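Local coordinates for protein tRNA-splicing ligase RtcB (Thermus thermophilus, PDB 2EPG) that probably joins RNA ends as a GTP-dependent, manganese-requiring ligase, sealing 3'-phosphate or 2',3'-cyclic phosphate ends to 5'-hydroxyl ends, at residues I245-G253 with A300-I311. Sequence-based numbering, arbitrary orientation.
Sequences IHTGSRGLG and AANFAFANRQLI
R308 NH2 donates to the backbone T247 O at 2.9 Å. The oxygen lies at the edge of the guanidinium, 5° out of its plane, and the donor sits in the carbonyl plane. NH2 also bonds N108 O, and NH1 forms a salt bridge with D336, so three partners fix the rotation of the group. A bend at chi3 (-71°) turns the guanidinium to the strand end, while R308 CG packs on T247 CG2 at 3.7 Å. A methionine in place of R308 would probably leave T247 O without this donor and the carboxylate of D336 without this charged partner. N307 ND2 makes a weak hydrogen bond to G248 O at 3.4 Å; the N307 amide is also held by T209 O and, through OD1, by G208 N. A304 CB packs on the G248-S249 peptide, 3.4 Å from G248 C. F303 receives L252 CD1 over one ring face, 4.0 Å from the centroid, while S249 O approaches the ring edge. L252 CD2 rests on A300. At the other end, I245 CD1 touches I311 CG2 at 3.9 Å. Helix 288-321 thus backs the turn from strand 240-247 into helix 250-265. The CB of H246, on the same strand, is directed away from this helix; H246 is predicted to bind the second manganese of the RtcB active site.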
# COMPACT_ATOMS: atom_id res chain seq x y z
N ILE A 245 0.79 8.62 7.15
CA ILE A 245 2.19 8.46 6.73
C ILE A 245 2.23 7.63 5.44
O ILE A 245 1.77 6.49 5.40
CB ILE A 245 3.01 7.73 7.81
CG1 ILE A 245 2.95 8.52 9.13
CG2 ILE A 245 4.45 7.54 7.35
CD1 ILE A 245 3.36 7.70 10.37
N HIS A 246 2.80 8.22 4.39
CA HIS A 246 2.89 7.58 3.08
C HIS A 246 4.35 7.48 2.68
O HIS A 246 5.00 8.50 2.40
CB HIS A 246 2.16 8.43 2.05
CG HIS A 246 1.91 7.73 0.75
ND1 HIS A 246 2.83 6.87 0.18
CD2 HIS A 246 0.86 7.77 -0.10
CE1 HIS A 246 2.34 6.41 -0.96
NE2 HIS A 246 1.15 6.95 -1.15
N THR A 247 4.87 6.26 2.69
CA THR A 247 6.25 6.00 2.31
C THR A 247 6.50 4.49 2.21
O THR A 247 5.64 3.68 2.61
CB THR A 247 7.25 6.65 3.30
OG1 THR A 247 8.57 6.49 2.78
CG2 THR A 247 7.15 5.98 4.68
N GLY A 248 7.66 4.12 1.67
CA GLY A 248 7.97 2.72 1.48
C GLY A 248 9.34 2.21 1.90
O GLY A 248 9.85 2.57 2.97
N SER A 249 9.92 1.33 1.08
CA SER A 249 11.22 0.74 1.37
C SER A 249 12.38 1.62 0.91
O SER A 249 13.55 1.22 0.98
CB SER A 249 11.32 -0.67 0.77
OG SER A 249 10.97 -0.68 -0.61
N ARG A 250 12.05 2.81 0.44
CA ARG A 250 13.05 3.77 0.00
C ARG A 250 13.99 3.23 -1.09
O ARG A 250 13.54 2.61 -2.05
CB ARG A 250 13.81 4.24 1.23
CG ARG A 250 12.88 4.76 2.32
CD ARG A 250 12.35 6.18 2.04
NE ARG A 250 13.33 7.20 2.43
CZ ARG A 250 14.16 7.81 1.59
NH1 ARG A 250 15.02 8.72 2.05
NH2 ARG A 250 14.11 7.55 0.29
N GLY A 251 15.29 3.45 -0.95
CA GLY A 251 16.18 2.95 -1.99
C GLY A 251 16.39 1.45 -2.02
O GLY A 251 16.72 0.87 -3.06
N LEU A 252 16.21 0.81 -0.87
CA LEU A 252 16.40 -0.62 -0.73
C LEU A 252 15.43 -1.43 -1.60
O LEU A 252 15.85 -2.33 -2.35
CB LEU A 252 16.28 -0.97 0.75
CG LEU A 252 16.82 -2.28 1.31
CD1 LEU A 252 17.09 -2.10 2.79
CD2 LEU A 252 15.82 -3.39 1.06
N GLY A 253 14.15 -1.10 -1.53
CA GLY A 253 13.17 -1.83 -2.31
C GLY A 253 13.32 -1.60 -3.80
O GLY A 253 13.16 -2.51 -4.61
N ALA A 300 12.60 -6.35 1.92
CA ALA A 300 12.36 -4.97 1.59
C ALA A 300 11.04 -4.52 2.23
O ALA A 300 10.94 -3.43 2.79
CB ALA A 300 12.30 -4.81 0.08
N ALA A 301 10.02 -5.38 2.16
CA ALA A 301 8.73 -5.03 2.75
C ALA A 301 8.86 -4.80 4.26
O ALA A 301 8.28 -3.87 4.81
CB ALA A 301 7.70 -6.13 2.46
N ASN A 302 9.61 -5.66 4.94
CA ASN A 302 9.79 -5.54 6.38
C ASN A 302 10.51 -4.25 6.72
O ASN A 302 10.26 -3.64 7.76
CB ASN A 302 10.58 -6.74 6.93
CG ASN A 302 9.79 -8.04 6.85
OD1 ASN A 302 10.34 -9.15 6.99
ND2 ASN A 302 8.48 -7.90 6.65
N PHE A 303 11.39 -3.82 5.82
CA PHE A 303 12.12 -2.59 6.01
C PHE A 303 11.13 -1.43 5.91
O PHE A 303 11.15 -0.50 6.72
CB PHE A 303 13.22 -2.44 4.95
CG PHE A 303 14.01 -1.16 5.07
CD1 PHE A 303 14.86 -0.96 6.15
CD2 PHE A 303 13.89 -0.16 4.12
CE1 PHE A 303 15.58 0.23 6.28
CE2 PHE A 303 14.60 1.03 4.24
CZ PHE A 303 15.45 1.22 5.32
N ALA A 304 10.25 -1.51 4.92
CA ALA A 304 9.25 -0.45 4.74
C ALA A 304 8.33 -0.42 5.96
O ALA A 304 7.95 0.65 6.44
CB ALA A 304 8.43 -0.69 3.44
N PHE A 305 7.94 -1.59 6.47
CA PHE A 305 7.08 -1.60 7.65
C PHE A 305 7.79 -0.89 8.82
O PHE A 305 7.18 -0.10 9.53
CB PHE A 305 6.75 -3.04 8.07
CG PHE A 305 5.58 -3.64 7.32
CD1 PHE A 305 5.65 -4.94 6.81
CD2 PHE A 305 4.39 -2.92 7.14
CE1 PHE A 305 4.58 -5.51 6.15
CE2 PHE A 305 3.31 -3.49 6.47
CZ PHE A 305 3.40 -4.79 5.97
N ALA A 306 9.08 -1.17 8.99
CA ALA A 306 9.87 -0.57 10.08
C ALA A 306 10.03 0.91 9.90
O ALA A 306 10.02 1.68 10.87
CB ALA A 306 11.24 -1.23 10.15
N ASN A 307 10.20 1.32 8.66
CA ASN A 307 10.35 2.73 8.35
C ASN A 307 9.12 3.53 8.79
O ASN A 307 9.24 4.62 9.36
CB ASN A 307 10.58 2.91 6.84
CG ASN A 307 10.89 4.34 6.48
OD1 ASN A 307 11.68 4.99 7.16
ND2 ASN A 307 10.28 4.84 5.41
N ARG A 308 7.93 3.00 8.51
CA ARG A 308 6.71 3.69 8.90
C ARG A 308 6.57 3.65 10.42
O ARG A 308 6.11 4.61 11.04
CB ARG A 308 5.49 3.07 8.21
CG ARG A 308 5.45 3.34 6.69
CD ARG A 308 4.06 3.09 6.07
NE ARG A 308 3.68 1.68 6.01
CZ ARG A 308 3.92 0.87 4.99
NH1 ARG A 308 3.52 -0.39 5.03
NH2 ARG A 308 4.57 1.31 3.91
N GLN A 309 6.96 2.53 11.03
CA GLN A 309 6.88 2.42 12.47
C GLN A 309 7.77 3.48 13.11
O GLN A 309 7.35 4.15 14.06
CB GLN A 309 7.33 1.02 12.92
CG GLN A 309 7.37 0.84 14.44
CD GLN A 309 5.99 0.97 15.10
OE1 GLN A 309 5.00 0.41 14.62
NE2 GLN A 309 5.93 1.69 16.21
N LEU A 310 8.98 3.68 12.57
CA LEU A 310 9.91 4.66 13.12
C LEU A 310 9.35 6.06 12.98
O LEU A 310 9.41 6.86 13.91
CB LEU A 310 11.28 4.62 12.41
CG LEU A 310 12.55 4.56 13.28
CD1 LEU A 310 13.77 5.02 12.46
CD2 LEU A 310 12.40 5.42 14.53
N ILE A 311 8.81 6.36 11.81
CA ILE A 311 8.24 7.68 11.58
C ILE A 311 7.10 7.94 12.57
O ILE A 311 6.98 9.03 13.11
CB ILE A 311 7.74 7.81 10.13
CG1 ILE A 311 8.94 7.75 9.17
CG2 ILE A 311 7.00 9.15 9.94
CD1 ILE A 311 8.58 7.67 7.70